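Local structure of uncharacterized protein (Parabacteroides distasonis, 3LM3) at residues C26-T31 with T107-Y112; L72-T77 with Y102-T107; Y341-R346 with W361-E366. The protein is of unknown function but is probably a carbohydrate-active enzyme, related to glycoside hydrolases and polysaccharide deacetylases. One frame throughout, in Å; residues are numbered along the deposited sequence. Where two conformers were deposited one is given.

Contact 1 of 3, residues C26-T31 with T107-Y112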
loop_
_atom_site.group_PDB
_atom_site.type_symbol
_atom_site.label_atom_id
_atom_site.label_comp_id
_atom_site.label_asym_id
_atom_site.label_seq_id
_atom_site.Cartn_x
_atom_site.Cartn_y
_atom_site.Cartn_z
ATOM N N CYS A 26 -8.109 2.019 -4.792
ATOM C CA CYS A 26 -7.791 2.228 -6.200
ATOM C C CYS A 26 -8.276 1.035 -7.018
ATOM O O CYS A 26 -8.106 -0.125 -6.607
ATOM C CB CYS A 26 -6.298 2.388 -6.400
ATOM S SG CYS A 26 -5.730 2.315 -8.131
ATOM N N ILE A 27 -8.919 1.332 -8.140
ATOM C CA ILE A 27 -9.248 0.326 -9.160
ATOM C C ILE A 27 -8.285 0.515 -10.332
ATOM O O ILE A 27 -8.180 1.648 -10.873
ATOM C CB ILE A 27 -10.732 0.406 -9.628
ATOM C CG1 ILE A 27 -11.665 0.121 -8.459
ATOM C CG2 ILE A 27 -10.980 -0.593 -10.783
ATOM C CD1 ILE A 27 -13.106 0.296 -8.781
HETATM N N MSE A 28 -7.570 -0.545 -10.705
HETATM C CA MSE A 28 -6.545 -0.512 -11.741
HETATM C C MSE A 28 -7.113 -0.960 -13.085
HETATM O O MSE A 28 -7.827 -1.982 -13.162
HETATM C CB MSE A 28 -5.377 -1.411 -11.389
HETATM C CG MSE A 28 -4.264 -1.453 -12.389
HETATM SE SE MSE A 28 -2.906 -2.711 -11.819
HETATM C CE MSE A 28 -1.502 -2.122 -13.019
ATOM N N ILE A 29 -6.804 -0.190 -14.119
ATOM C CA ILE A 29 -7.168 -0.482 -15.505
ATOM C C ILE A 29 -5.869 -0.704 -16.299
ATOM O O ILE A 29 -4.944 0.093 -16.241
ATOM C CB ILE A 29 -7.937 0.672 -16.148
ATOM C CG1 ILE A 29 -9.142 1.112 -15.304
ATOM C CG2 ILE A 29 -8.361 0.298 -17.587
ATOM C CD1 ILE A 29 -10.153 0.081 -15.045
ATOM N N ARG A 30 -5.794 -1.791 -17.072
ATOM C CA ARG A 30 -4.555 -2.189 -17.767
ATOM C C ARG A 30 -4.892 -2.960 -19.031
ATOM O O ARG A 30 -6.051 -3.283 -19.244
ATOM C CB ARG A 30 -3.666 -3.019 -16.822
ATOM C CG ARG A 30 -4.245 -4.354 -16.420
ATOM C CD ARG A 30 -3.686 -4.858 -15.114
ATOM N NE ARG A 30 -3.970 -6.268 -14.946
ATOM C CZ ARG A 30 -3.680 -6.959 -13.851
ATOM N NH1 ARG A 30 -3.164 -6.356 -12.787
ATOM N NH2 ARG A 30 -3.912 -8.281 -13.849
ATOM N N THR A 31 -3.887 -3.251 -19.868
ATOM C CA THR A 31 -4.035 -4.110 -21.038
ATOM C C THR A 31 -3.337 -5.446 -20.842
ATOM O O THR A 31 -3.653 -6.411 -21.523
ATOM C CB THR A 31 -3.565 -3.470 -22.365
ATOM O OG1 THR A 31 -2.148 -3.650 -22.557
ATOM C CG2 THR A 31 -3.987 -1.990 -22.510
ATOM N N THR A 107 -5.551 8.689 -12.238
ATOM C CA THR A 107 -4.106 8.805 -12.271
ATOM C C THR A 107 -3.421 7.622 -12.921
ATOM O O THR A 107 -4.051 6.731 -13.487
ATOM C CB THR A 107 -3.529 9.078 -10.834
ATOM O OG1 THR A 107 -2.203 9.604 -10.978
ATOM C CG2 THR A 107 -3.545 7.795 -9.954
ATOM N N TYR A 108 -2.097 7.713 -12.955
ATOM C CA TYR A 108 -1.193 6.756 -13.597
ATOM C C TYR A 108 -0.840 5.632 -12.634
ATOM O O TYR A 108 -0.512 5.869 -11.460
ATOM C CB TYR A 108 0.075 7.500 -14.038
ATOM C CG TYR A 108 1.048 6.733 -14.904
ATOM C CD1 TYR A 108 0.604 5.919 -15.910
ATOM C CD2 TYR A 108 2.427 6.848 -14.721
ATOM C CE1 TYR A 108 1.512 5.195 -16.722
ATOM C CE2 TYR A 108 3.323 6.155 -15.544
ATOM C CZ TYR A 108 2.840 5.312 -16.531
ATOM O OH TYR A 108 3.624 4.538 -17.389
ATOM N N PHE A 109 -0.863 4.403 -13.155
ATOM C CA PHE A 109 -0.545 3.162 -12.417
ATOM C C PHE A 109 0.380 2.336 -13.300
ATOM O O PHE A 109 -0.079 1.462 -14.039
ATOM C CB PHE A 109 -1.832 2.384 -12.092
ATOM C CG PHE A 109 -1.698 1.382 -10.981
ATOM C CD1 PHE A 109 -0.616 0.552 -10.879
ATOM C CD2 PHE A 109 -2.692 1.259 -10.035
ATOM C CE1 PHE A 109 -0.510 -0.383 -9.832
ATOM C CE2 PHE A 109 -2.604 0.354 -9.000
ATOM C CZ PHE A 109 -1.490 -0.467 -8.894
ATOM N N PRO A 110 1.711 2.605 -13.228
ATOM C CA PRO A 110 2.677 1.988 -14.151
ATOM C C PRO A 110 3.059 0.543 -13.821
ATOM O O PRO A 110 4.236 0.225 -13.683
ATOM C CB PRO A 110 3.887 2.932 -14.052
ATOM C CG PRO A 110 3.773 3.552 -12.746
ATOM C CD PRO A 110 2.303 3.756 -12.540
ATOM N N GLY A 111 2.076 -0.346 -13.706
ATOM C CA GLY A 111 2.362 -1.794 -13.754
ATOM C C GLY A 111 3.122 -2.388 -12.592
ATOM O O GLY A 111 3.813 -3.396 -12.756
ATOM N N TYR A 112 2.980 -1.761 -11.443
ATOM C CA TYR A 112 3.487 -2.181 -10.125
ATOM C C TYR A 112 4.980 -2.030 -9.893
ATOM O O TYR A 112 5.385 -1.665 -8.786
ATOM C CB TYR A 112 3.118 -3.639 -9.809
ATOM C CG TYR A 112 1.675 -4.055 -9.884
ATOM C CD1 TYR A 112 0.797 -3.829 -8.851
ATOM C CD2 TYR A 112 1.195 -4.709 -11.007
ATOM C CE1 TYR A 112 -0.547 -4.294 -8.934
ATOM C CE2 TYR A 112 -0.107 -5.173 -11.091
ATOM C CZ TYR A 112 -0.947 -4.977 -10.050
ATOM O OH TYR A 112 -2.227 -5.498 -10.140
#
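The Phe-109 ring takes Met-28, a selenomethionine, on one face and Cys-26 at its edge. Selenium sits over the middle of the ring, with Met-28 SE 3.9 Å from the Phe-109 centroid and only 11° off its normal, while Cys-26 SG lies near the ring plane, 3.7 Å from Phe-109 CD2. The second ring, Tyr-112, has the Met-28 methyl over a face, CE 4.3 Å from its centroid, and Arg-30 NH1 at its edge. Met-28 thus serves both aromatics: its CG is anti to the backbone N (chi1 180°) and the chain is extended beyond it; the side chain crosses Phe-109 at about a right angle and brings SE and CE to both rings. There CE comes within 3.5 Å of Phe-109 CD1, and SE lies 3.3 Å from Tyr-112 OH.

Past the selenium the contact turns polar. Arg-30 NH1 is 2.9 Å from Tyr-112 OH; the hydroxyl lies in the guanidinium plane and NH1 in that of the phenol ring, the planes standing 75° apart. Each group has a firmer partner beyond: Tyr-112 OH is hydrogen-bonded to Glu-287, and Arg-30 NE forms a salt bridge with Glu-47. Pro-110 is the centre of an inverse gamma turn closed by Gly-111 N to Phe-109 O.

Since the strands themselves are not neighbours, selenium- and sulfur-aromatic and CH-pi contacts join strand 21-29 to the loop after strand 105-108. The buried phenol hydroxyl has both a carboxylate and a guanidinium nearby, which may polarise it.

Contact 2 of 3, residues L72-T77 with Y102-T107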
loop_
_atom_site.group_PDB
_atom_site.type_symbol
_atom_site.label_atom_id
_atom_site.label_comp_id
_atom_site.label_asym_id
_atom_site.label_seq_id
_atom_site.Cartn_x
_atom_site.Cartn_y
_atom_site.Cartn_z
ATOM N N LEU A 72 -12.941 7.045 -5.056
ATOM C CA LEU A 72 -11.790 6.167 -5.204
ATOM C C LEU A 72 -10.850 6.704 -6.273
ATOM O O LEU A 72 -11.147 7.668 -6.978
ATOM C CB LEU A 72 -12.268 4.759 -5.517
ATOM C CG LEU A 72 -13.097 4.512 -6.778
ATOM C CD1 LEU A 72 -12.282 4.615 -8.073
ATOM C CD2 LEU A 72 -13.832 3.142 -6.672
ATOM N N THR A 73 -9.687 6.077 -6.389
ATOM C CA THR A 73 -8.701 6.392 -7.392
ATOM C C THR A 73 -8.747 5.386 -8.512
ATOM O O THR A 73 -8.561 4.191 -8.268
ATOM C CB THR A 73 -7.309 6.393 -6.759
ATOM O OG1 THR A 73 -7.266 7.374 -5.710
ATOM C CG2 THR A 73 -6.202 6.676 -7.765
ATOM N N TRP A 74 -8.946 5.863 -9.732
ATOM C CA TRP A 74 -8.786 5.044 -10.936
ATOM C C TRP A 74 -7.352 5.165 -11.379
ATOM O O TRP A 74 -6.858 6.271 -11.612
ATOM C CB TRP A 74 -9.697 5.576 -12.028
ATOM C CG TRP A 74 -11.162 5.491 -11.723
ATOM C CD1 TRP A 74 -11.969 6.512 -11.270
ATOM C CD2 TRP A 74 -12.024 4.345 -11.880
ATOM N NE1 TRP A 74 -13.259 6.059 -11.143
ATOM C CE2 TRP A 74 -13.315 4.734 -11.512
ATOM C CE3 TRP A 74 -11.808 3.007 -12.287
ATOM C CZ2 TRP A 74 -14.404 3.861 -11.550
ATOM C CZ3 TRP A 74 -12.891 2.145 -12.337
ATOM C CH2 TRP A 74 -14.177 2.563 -11.970
ATOM N N GLY A 75 -6.667 4.051 -11.513
ATOM C CA GLY A 75 -5.292 4.058 -11.934
ATOM C C GLY A 75 -5.123 3.312 -13.241
ATOM O O GLY A 75 -5.519 2.146 -13.348
ATOM N N PHE A 76 -4.528 3.968 -14.244
ATOM C CA PHE A 76 -4.357 3.397 -15.585
ATOM C C PHE A 76 -2.891 3.168 -15.911
ATOM O O PHE A 76 -2.055 4.043 -15.689
ATOM C CB PHE A 76 -4.849 4.386 -16.645
ATOM C CG PHE A 76 -6.354 4.557 -16.727
ATOM C CD1 PHE A 76 -7.062 5.280 -15.790
ATOM C CD2 PHE A 76 -7.038 4.009 -17.784
ATOM C CE1 PHE A 76 -8.450 5.432 -15.917
ATOM C CE2 PHE A 76 -8.424 4.148 -17.903
ATOM C CZ PHE A 76 -9.108 4.841 -16.973
ATOM N N THR A 77 -2.577 2.038 -16.539
ATOM C CA THR A 77 -1.269 1.883 -17.153
ATOM C C THR A 77 -1.154 2.769 -18.413
ATOM O O THR A 77 -2.150 3.270 -18.925
ATOM C CB THR A 77 -1.032 0.465 -17.592
ATOM O OG1 THR A 77 -1.969 0.130 -18.632
ATOM C CG2 THR A 77 -1.132 -0.481 -16.422
ATOM N N TYR A 102 -18.527 11.926 -8.878
ATOM C CA TYR A 102 -18.189 11.461 -7.538
ATOM C C TYR A 102 -16.974 12.141 -6.946
ATOM O O TYR A 102 -16.704 12.004 -5.738
ATOM C CB TYR A 102 -17.893 9.932 -7.551
ATOM C CG TYR A 102 -19.002 9.071 -8.055
ATOM C CD1 TYR A 102 -20.175 8.927 -7.350
ATOM C CD2 TYR A 102 -18.879 8.414 -9.263
ATOM C CE1 TYR A 102 -21.191 8.121 -7.847
ATOM C CE2 TYR A 102 -19.875 7.614 -9.755
ATOM C CZ TYR A 102 -21.042 7.470 -9.051
ATOM O OH TYR A 102 -22.092 6.707 -9.541
ATOM N N GLY A 103 -16.179 12.792 -7.784
ATOM C CA GLY A 103 -14.893 13.303 -7.333
ATOM C C GLY A 103 -13.858 12.184 -7.225
ATOM O O GLY A 103 -12.871 12.294 -6.469
ATOM N N ASP A 104 -14.042 11.110 -7.990
ATOM C CA ASP A 104 -12.994 10.087 -8.074
ATOM C C ASP A 104 -11.731 10.753 -8.631
ATOM O O ASP A 104 -11.812 11.711 -9.387
ATOM C CB ASP A 104 -13.384 8.914 -8.979
ATOM C CG ASP A 104 -14.471 8.020 -8.396
ATOM O OD1 ASP A 104 -14.691 8.069 -7.161
ATOM O OD2 ASP A 104 -15.048 7.272 -9.224
ATOM N N GLU A 105 -10.583 10.194 -8.274
ATOM C CA GLU A 105 -9.286 10.597 -8.801
ATOM C C GLU A 105 -8.982 9.746 -10.046
ATOM O O GLU A 105 -9.384 8.584 -10.128
ATOM C CB GLU A 105 -8.220 10.386 -7.710
ATOM C CG GLU A 105 -6.796 10.666 -8.069
ATOM C CD GLU A 105 -5.884 10.663 -6.875
ATOM O OE1 GLU A 105 -5.965 9.733 -6.050
ATOM O OE2 GLU A 105 -5.063 11.600 -6.737
ATOM N N VAL A 106 -8.223 10.311 -10.982
ATOM C CA VAL A 106 -7.776 9.615 -12.173
ATOM C C VAL A 106 -6.282 9.795 -12.280
ATOM O O VAL A 106 -5.778 10.932 -12.344
ATOM C CB VAL A 106 -8.443 10.196 -13.427
ATOM C CG1 VAL A 106 -8.028 9.360 -14.702
ATOM C CG2 VAL A 106 -9.990 10.226 -13.259
ATOM N N THR A 107 -5.551 8.689 -12.238
ATOM C CA THR A 107 -4.106 8.805 -12.271
ATOM C C THR A 107 -3.421 7.622 -12.921
ATOM O O THR A 107 -4.051 6.731 -13.487
ATOM C CB THR A 107 -3.529 9.078 -10.834
ATOM O OG1 THR A 107 -2.203 9.604 -10.978
ATOM C CG2 THR A 107 -3.545 7.795 -9.954
#
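Trp-74 lays the pyrrole side of its indole against Asp-104, with Trp-74 CD1 3.6 Å from Asp-104 CB. From there the indole N-H reaches the carboxylate: Trp-74 NE1 to Asp-104 OD2 is 2.9 Å, bent to 145° at the hydrogen. The donor meets this oxygen from above the carboxylate plane, which is turned 62° from the ring. The other oxygen, Asp-104 OD1, accepts from Leu-72 N at 2.9 Å, also from above the plane, and forms a salt bridge with Arg-60. Leu-72 belongs to the same cluster, its CD1 lying over one face of the Trp-74 ring toward the rim.

On the opposite face of the sheet Thr-73 and Glu-105 run side by side, pointing the same way. Glu-105 CG is anti to the backbone N (chi1 177°) and the chain continues extended; Thr-73 OG1 donates to the anti lone pair of Glu-105 OE1 at 2.7 Å. The methyls of Thr-73 and Thr-107 touch on this face, CG2 to CG2 3.6 Å. Val-106, on the Trp-74 face, meets Phe-76 obliquely, CG1 to CE1 4.1 Å.

Parallel backbone bonds tie the strands together, alternating through Leu-72 O, Trp-74 N and O, and Phe-76 N; the one from Thr-107 N to Trp-74 O, 2.8 Å, runs nearly along the C=O axis. Helices 78-82 and 86-102 make the connection of this beta-alpha-beta crossover, and Val-95 and Cys-98 of the latter pack on Trp-74.

Both buried carboxylates are multiply gripped. Arg-60 would offset the charge of Asp-104, which ties the entrance of strand 73-76 to the loop before strand 105-108; that of Glu-105 is probably stabilised by hydrogen bonds from Thr-73 and the amides of Gln-145 and Gly-323.

Contact 3 of 3, residues Y341-R346 with W361-E366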
loop_
_atom_site.group_PDB
_atom_site.type_symbol
_atom_site.label_atom_id
_atom_site.label_comp_id
_atom_site.label_asym_id
_atom_site.label_seq_id
_atom_site.Cartn_x
_atom_site.Cartn_y
_atom_site.Cartn_z
ATOM N N TYR A 341 4.134 5.898 15.056
ATOM C CA TYR A 341 3.041 4.948 14.890
ATOM C C TYR A 341 3.239 3.674 15.701
ATOM O O TYR A 341 4.363 3.161 15.829
ATOM C CB TYR A 341 2.878 4.552 13.441
ATOM C CG TYR A 341 2.752 5.692 12.468
ATOM C CD1 TYR A 341 1.748 6.657 12.590
ATOM C CD2 TYR A 341 3.612 5.793 11.382
ATOM C CE1 TYR A 341 1.606 7.686 11.666
ATOM C CE2 TYR A 341 3.488 6.815 10.444
ATOM C CZ TYR A 341 2.489 7.763 10.603
ATOM O OH TYR A 341 2.325 8.759 9.653
ATOM N N ARG A 342 2.143 3.205 16.268
ATOM C CA ARG A 342 2.107 1.963 17.028
ATOM C C ARG A 342 0.899 1.150 16.595
ATOM O O ARG A 342 -0.169 1.717 16.323
ATOM C CB ARG A 342 1.992 2.248 18.521
ATOM C CG ARG A 342 3.225 2.911 19.089
ATOM C CD ARG A 342 3.019 3.354 20.521
ATOM N NE ARG A 342 1.972 4.355 20.558
ATOM C CZ ARG A 342 1.239 4.701 21.611
ATOM N NH1 ARG A 342 1.428 4.126 22.803
ATOM N NH2 ARG A 342 0.312 5.653 21.469
ATOM N N PHE A 343 1.094 -0.170 16.536
ATOM C CA PHE A 343 0.030 -1.126 16.300
ATOM C C PHE A 343 0.169 -2.315 17.215
ATOM O O PHE A 343 1.289 -2.694 17.555
ATOM C CB PHE A 343 0.036 -1.617 14.844
ATOM C CG PHE A 343 -0.090 -0.512 13.853
ATOM C CD1 PHE A 343 -1.327 0.030 13.556
ATOM C CD2 PHE A 343 1.027 0.014 13.232
ATOM C CE1 PHE A 343 -1.432 1.110 12.690
ATOM C CE2 PHE A 343 0.908 1.099 12.334
ATOM C CZ PHE A 343 -0.327 1.625 12.063
ATOM N N VAL A 344 -0.966 -2.892 17.581
ATOM C CA VAL A 344 -1.025 -4.150 18.334
ATOM C C VAL A 344 -2.044 -5.052 17.654
ATOM O O VAL A 344 -3.146 -4.591 17.311
ATOM C CB VAL A 344 -1.434 -3.922 19.797
ATOM C CG1 VAL A 344 -1.637 -5.265 20.518
ATOM C CG2 VAL A 344 -0.415 -3.044 20.513
ATOM N N GLU A 345 -1.692 -6.311 17.432
ATOM C CA GLU A 345 -2.613 -7.262 16.806
ATOM C C GLU A 345 -2.433 -8.637 17.380
ATOM O O GLU A 345 -1.315 -9.079 17.552
ATOM C CB GLU A 345 -2.347 -7.339 15.309
ATOM C CG GLU A 345 -3.302 -8.296 14.588
ATOM C CD GLU A 345 -2.776 -8.887 13.324
ATOM O OE1 GLU A 345 -1.724 -8.442 12.825
ATOM O OE2 GLU A 345 -3.469 -9.797 12.764
ATOM N N ARG A 346 -3.542 -9.310 17.653
ATOM C CA ARG A 346 -3.542 -10.761 17.846
ATOM C C ARG A 346 -4.136 -11.431 16.624
ATOM O O ARG A 346 -4.924 -10.834 15.883
ATOM C CB ARG A 346 -4.289 -11.183 19.102
ATOM C CG ARG A 346 -3.563 -10.825 20.344
ATOM C CD ARG A 346 -4.351 -11.203 21.579
ATOM N NE ARG A 346 -3.535 -10.980 22.763
ATOM C CZ ARG A 346 -3.830 -11.452 23.976
ATOM N NH1 ARG A 346 -4.932 -12.153 24.178
ATOM N NH2 ARG A 346 -3.002 -11.201 24.982
ATOM N N TRP A 361 3.970 -3.447 16.598
ATOM C CA TRP A 361 4.849 -2.651 15.725
ATOM C C TRP A 361 5.002 -1.247 16.282
ATOM O O TRP A 361 4.048 -0.687 16.834
ATOM C CB TRP A 361 4.253 -2.524 14.318
ATOM C CG TRP A 361 4.657 -3.595 13.359
ATOM C CD1 TRP A 361 3.898 -4.646 12.920
ATOM C CD2 TRP A 361 5.940 -3.741 12.745
ATOM N NE1 TRP A 361 4.625 -5.420 12.034
ATOM C CE2 TRP A 361 5.881 -4.878 11.911
ATOM C CE3 TRP A 361 7.144 -3.018 12.807
ATOM C CZ2 TRP A 361 6.972 -5.310 11.175
ATOM C CZ3 TRP A 361 8.229 -3.465 12.069
ATOM C CH2 TRP A 361 8.133 -4.585 11.258
ATOM N N PHE A 362 6.211 -0.708 16.140
ATOM C CA PHE A 362 6.584 0.656 16.494
ATOM C C PHE A 362 7.306 1.234 15.290
ATOM O O PHE A 362 8.239 0.606 14.774
ATOM C CB PHE A 362 7.524 0.651 17.708
ATOM C CG PHE A 362 6.955 -0.045 18.907
ATOM C CD1 PHE A 362 7.015 -1.426 19.012
ATOM C CD2 PHE A 362 6.317 0.683 19.928
ATOM C CE1 PHE A 362 6.500 -2.086 20.105
ATOM C CE2 PHE A 362 5.788 0.013 21.038
ATOM C CZ PHE A 362 5.874 -1.363 21.107
HETATM N N MSE A 363 6.889 2.399 14.833
HETATM C CA MSE A 363 7.494 3.019 13.663
HETATM C C MSE A 363 7.670 4.511 13.906
HETATM O O MSE A 363 6.715 5.217 14.257
HETATM C CB MSE A 363 6.600 2.827 12.431
HETATM C CG MSE A 363 6.403 1.392 12.030
HETATM SE SE MSE A 363 4.762 1.116 11.048
HETATM C CE MSE A 363 4.963 -0.793 10.609
ATOM N N ASN A 364 8.899 4.969 13.744
ATOM C CA ASN A 364 9.195 6.391 13.912
ATOM C C ASN A 364 10.264 6.804 12.879
ATOM O O ASN A 364 10.689 5.995 12.059
ATOM C CB ASN A 364 9.608 6.680 15.359
ATOM C CG ASN A 364 10.851 5.927 15.755
ATOM O OD1 ASN A 364 11.931 6.161 15.230
ATOM N ND2 ASN A 364 10.681 4.949 16.659
ATOM N N LYS A 365 10.675 8.067 12.898
ATOM C CA LYS A 365 11.625 8.567 11.904
ATOM C C LYS A 365 12.931 7.775 11.886
ATOM O O LYS A 365 13.571 7.639 10.867
ATOM C CB LYS A 365 11.927 10.045 12.179
ATOM C CG LYS A 365 12.922 10.677 11.227
ATOM C CD LYS A 365 13.173 12.134 11.543
ATOM C CE LYS A 365 14.236 12.300 12.575
ATOM N NZ LYS A 365 14.580 13.754 12.871
ATOM N N GLU A 366 13.346 7.296 13.059
ATOM C CA GLU A 366 14.670 6.712 13.202
ATOM C C GLU A 366 14.741 5.190 13.131
ATOM O O GLU A 366 15.813 4.671 12.878
ATOM C CB GLU A 366 15.353 7.250 14.443
ATOM C CG GLU A 366 15.783 8.709 14.258
ATOM C CD GLU A 366 16.589 9.246 15.436
ATOM O OE1 GLU A 366 16.009 9.428 16.520
ATOM O OE2 GLU A 366 17.796 9.467 15.243
#
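Phe-343 and Met-363, a selenomethionine, meet at the apolar centre, where the selenium approaches the rim of the phenyl ring: Met-363 SE is 4.1 Å from Phe-343 CE2 and near the ring plane, 84° off its normal. The two side chains cross at about a right angle, an edge-on Met-aromatic contact. Trp-361 CB touches the same ring edge, 4.2 Å from Phe-343 CD2, and the Met-363 methyl lies over one face of the Trp-361 indole. Tyr-341 adds to this face of the hairpin, its CB 4.2 Å from Met-363 CB.

The other face holds one cross-strand pair, where Arg-342 CG rests obliquely on Phe-362 CD2 at 3.9 Å. The arginine then bends at chi3 (-63°), and its guanidinium leaves Phe-362 to bond through NH2 to Leu-276 O.

Between the faces runs regular antiparallel pairing. Tyr-341 and Met-363 exchange two hydrogen bonds, N to O, each 2.8 Å; Phe-343 and Trp-361 also exchange two, slightly longer, at 3.0 Å from Phe-343 N to Trp-361 O and 2.9 Å from Trp-361 N to Phe-343 O. Arg-342 and Phe-362 are the non-hydrogen-bonded pair between them. At the polar edge Asn-364 OD1 accepts from Glu-366 N at 2.8 Å, an Asx turn. Tyr-341 OH, for its part, bonds to Pro-191 O and Trp-329 NE1.

Strand 341-346 is an outermost strand of a four-stranded antiparallel sheet. Helix 255-277 packs against Phe-343 through Ile-268 and Asn-277, while on the far side of strand 357-363 comes strand 367-374, whose Arg-368 touches both Trp-361 and Met-363.

All three contacts are largely buried, but they belong to two sheets. Contacts 1 and 2 are centred 9 Å apart in the parallel sheet, share Thr-107 and strand 105-108, and are stitched together by probable hydrogen bonds from Ile-29 N to Gly-75 O and from Phe-109 N to Phe-76 O, both 2.8 Å. Strand 73-76 lies between the strands contact 1 brings together, so contact 1 relies on side chains, whereas contact 2 adds buried carboxylates to direct strand pairing. Contact 3, about 30 Å from both between centres and across the chain's centre, is a local antiparallel hairpin: backbone bonds dominate, its core is apolar, and partly exposed Arg-342 marks its margin.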